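Local coordinates for OmpT protein (Vibrio cholerae serotype O1, PDB 6EHD), which probably acts as a non-specific diffusion porin, a beta-barrel channel that lets small solutes and ions cross the bacterial outer membrane, at residues G211-A217 with E230-A236. The protein carries 1 engineered substitution. Sequence-based numbering, arbitrary orientation.
With C8E ((hydroxyethyloxy)tri(ethyloxy)octane), chain J; C8E ((hydroxyethyloxy)tri(ethyloxy)octane), chain K.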
# COMPACT_ATOMS: atom_id res chain seq x y z
N GLY A 211 1.14 11.28 -12.79
CA GLY A 211 -0.00 10.50 -12.40
C GLY A 211 -1.03 11.28 -11.59
O GLY A 211 -0.67 12.16 -10.76
N VAL A 212 -2.30 10.88 -11.76
CA VAL A 212 -3.40 11.40 -10.98
C VAL A 212 -4.29 10.27 -10.52
O VAL A 212 -4.70 9.41 -11.32
CB VAL A 212 -4.28 12.48 -11.79
CG1 VAL A 212 -5.44 12.96 -10.95
CG2 VAL A 212 -3.38 13.58 -12.29
N THR A 213 -4.69 10.28 -9.23
CA THR A 213 -5.67 9.34 -8.68
C THR A 213 -6.79 10.09 -7.90
O THR A 213 -6.51 11.00 -7.06
CB THR A 213 -5.05 8.32 -7.67
OG1 THR A 213 -4.03 7.52 -8.31
CG2 THR A 213 -6.14 7.45 -6.99
N TYR A 214 -8.05 9.75 -8.26
CA TYR A 214 -9.19 10.11 -7.47
C TYR A 214 -9.61 8.93 -6.58
O TYR A 214 -9.75 7.78 -7.09
CB TYR A 214 -10.36 10.47 -8.41
CG TYR A 214 -10.25 11.65 -9.35
CD1 TYR A 214 -9.38 12.73 -9.10
CD2 TYR A 214 -11.17 11.80 -10.42
CE1 TYR A 214 -9.27 13.82 -9.97
CE2 TYR A 214 -11.12 12.93 -11.22
CZ TYR A 214 -10.22 14.00 -10.95
OH TYR A 214 -10.21 15.16 -11.74
N TYR A 215 -9.91 9.12 -5.31
CA TYR A 215 -10.42 8.07 -4.43
C TYR A 215 -11.66 8.64 -3.66
O TYR A 215 -11.69 9.81 -3.24
CB TYR A 215 -9.34 7.56 -3.33
CG TYR A 215 -8.94 6.13 -3.41
CD1 TYR A 215 -9.79 5.10 -2.89
CD2 TYR A 215 -7.72 5.72 -3.97
CE1 TYR A 215 -9.45 3.76 -2.97
CE2 TYR A 215 -7.35 4.39 -4.05
CZ TYR A 215 -8.22 3.38 -3.61
OH TYR A 215 -7.89 2.02 -3.71
N ASN A 216 -12.66 7.81 -3.47
CA ASN A 216 -13.72 8.03 -2.48
C ASN A 216 -13.71 6.85 -1.50
O ASN A 216 -13.50 5.69 -1.89
CB ASN A 216 -15.13 8.08 -3.10
CG ASN A 216 -15.55 9.50 -3.62
OD1 ASN A 216 -15.09 10.62 -3.18
ND2 ASN A 216 -16.50 9.46 -4.55
N ALA A 217 -14.06 7.15 -0.25
CA ALA A 217 -14.37 6.09 0.69
C ALA A 217 -15.54 6.52 1.60
O ALA A 217 -15.75 7.73 1.81
CB ALA A 217 -13.20 5.69 1.56
N GLU A 230 -15.04 10.31 2.58
CA GLU A 230 -13.76 10.95 2.22
C GLU A 230 -13.69 11.14 0.70
O GLU A 230 -14.01 10.20 -0.06
CB GLU A 230 -12.60 10.00 2.66
CG GLU A 230 -12.48 9.72 4.12
CD GLU A 230 -11.28 8.79 4.44
OE1 GLU A 230 -11.17 7.71 3.85
OE2 GLU A 230 -10.43 9.15 5.28
N ASP A 231 -13.24 12.31 0.26
CA ASP A 231 -13.01 12.62 -1.16
C ASP A 231 -11.50 12.98 -1.27
O ASP A 231 -11.01 13.96 -0.58
CB ASP A 231 -13.82 13.90 -1.54
CG ASP A 231 -15.36 13.77 -1.34
OD1 ASP A 231 -15.96 12.66 -1.27
OD2 ASP A 231 -15.97 14.87 -1.44
N ALA A 232 -10.76 12.33 -2.21
CA ALA A 232 -9.28 12.48 -2.21
C ALA A 232 -8.73 12.62 -3.63
O ALA A 232 -9.26 11.95 -4.56
CB ALA A 232 -8.65 11.25 -1.52
N ILE A 233 -7.74 13.51 -3.78
CA ILE A 233 -7.02 13.66 -5.03
C ILE A 233 -5.49 13.58 -4.71
O ILE A 233 -5.01 14.21 -3.76
CB ILE A 233 -7.37 14.95 -5.79
CG1 ILE A 233 -6.65 14.99 -7.14
CG2 ILE A 233 -7.07 16.20 -4.96
CD1 ILE A 233 -6.97 16.18 -8.06
N SER A 234 -4.76 12.87 -5.58
CA SER A 234 -3.30 12.75 -5.55
C SER A 234 -2.77 13.09 -6.97
O SER A 234 -3.25 12.54 -8.00
CB SER A 234 -2.88 11.31 -5.16
OG SER A 234 -3.46 10.92 -3.91
N VAL A 235 -1.83 14.05 -7.04
CA VAL A 235 -1.17 14.53 -8.28
C VAL A 235 0.33 14.39 -8.05
O VAL A 235 0.87 15.06 -7.18
CB VAL A 235 -1.53 16.00 -8.61
CG1 VAL A 235 -1.00 16.30 -9.97
CG2 VAL A 235 -3.00 16.17 -8.58
N ALA A 236 1.02 13.61 -8.85
CA ALA A 236 2.45 13.30 -8.54
C ALA A 236 3.21 13.06 -9.84
O ALA A 236 2.66 12.76 -10.90
CB ALA A 236 2.58 12.09 -7.60
C1 C8E J . -17.73 5.42 -14.70
C2 C8E J . -16.40 4.82 -14.33
C3 C8E J . -15.42 5.05 -15.47
C4 C8E J . -14.01 5.23 -14.95
C5 C8E J . -12.98 4.78 -15.96
C6 C8E J . -11.92 5.79 -16.29
C7 C8E J . -12.39 7.19 -16.67
C8 C8E J . -11.35 7.83 -17.63
O9 C8E J . -10.10 7.84 -16.98
C10 C8E J . -9.04 8.63 -17.50
C11 C8E J . -8.02 8.64 -16.36
O12 C8E J . -8.18 9.85 -15.60
C13 C8E J . -7.48 9.86 -14.37
C14 C8E J . -8.19 10.76 -13.40
O15 C8E J . -8.06 12.17 -13.64
C16 C8E J . -8.01 12.72 -14.92
C17 C8E J . -8.48 14.17 -14.81
O18 C8E J . -7.47 15.08 -15.20
C19 C8E J . -7.31 15.21 -16.61
C20 C8E J . -6.12 16.13 -16.61
O21 C8E J . -4.91 15.56 -16.08
C1 C8E K . -18.89 4.16 -12.35
C2 C8E K . -19.67 3.38 -11.30
C3 C8E K . -19.47 3.99 -9.94
C4 C8E K . -19.51 2.92 -8.89
C5 C8E K . -19.55 3.55 -7.56
C6 C8E K . -19.50 2.53 -6.45
C7 C8E K . -19.29 3.33 -5.19
C8 C8E K . -19.20 2.53 -3.91
O9 C8E K . -18.86 3.51 -2.93
C10 C8E K . -17.48 3.65 -2.64
C11 C8E K . -17.13 5.11 -2.36
O12 C8E K . -18.01 5.61 -1.36
O HOH W 1 -6.10 10.23 -4.23
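Two neighbouring strands of the porin beta-barrel, 208-221 and 227-242, form a hairpin, and within it G211-A217 runs antiparallel to E230-A236 at an axis separation of 4.8 Å. Four hydrogen-bonded pairs, G211 with A236, T213 with S234, Y215 with A232 and A217 with E230, each exchange two backbone bonds. The bond from G211 N to A236 O measures 2.8 Å and is nearly straight (173° at the hydrogen), whereas A232 N reaches Y215 O at a more bent 141°. V212, Y214, N216, D231, I233 and V235 share the face where detergent binds, consistent with the membrane-facing outside of the barrel. There the Y214 ring lies alongside I233: CD1 of I233 meets CE1 of Y214 at the ring edge, 3.8 Å away and in the ring plane. I233 reaches that edge with an extended chain, CG1 anti to the backbone N (chi1 -176°). One ring face of Y214 carries detergent atom O15, 3.8 Å above the plane and displaced toward the rim. The other face of the sheet presents T213, Y215, A217, E230, A232, S234 and A236, mostly small apart from Y215 and E230. CB of Y215 rests against CB of A232 at 4.2 Å, while its hydroxyl is hydrogen-bonded to that of Y152. The E230 carboxylate turns to R109 in a salt bridge, and OE1 also passes 3.7 Å from CB of A217. T213 OG1 is held by T200 OG1 and A97 N, tying this strand to its neighbour 184-205 and to a loop. A water on the same face bridges the T213-S234 pair: it donates to T213 O, which already accepts from S234 N, and lies 2.7 Å from S234 OG.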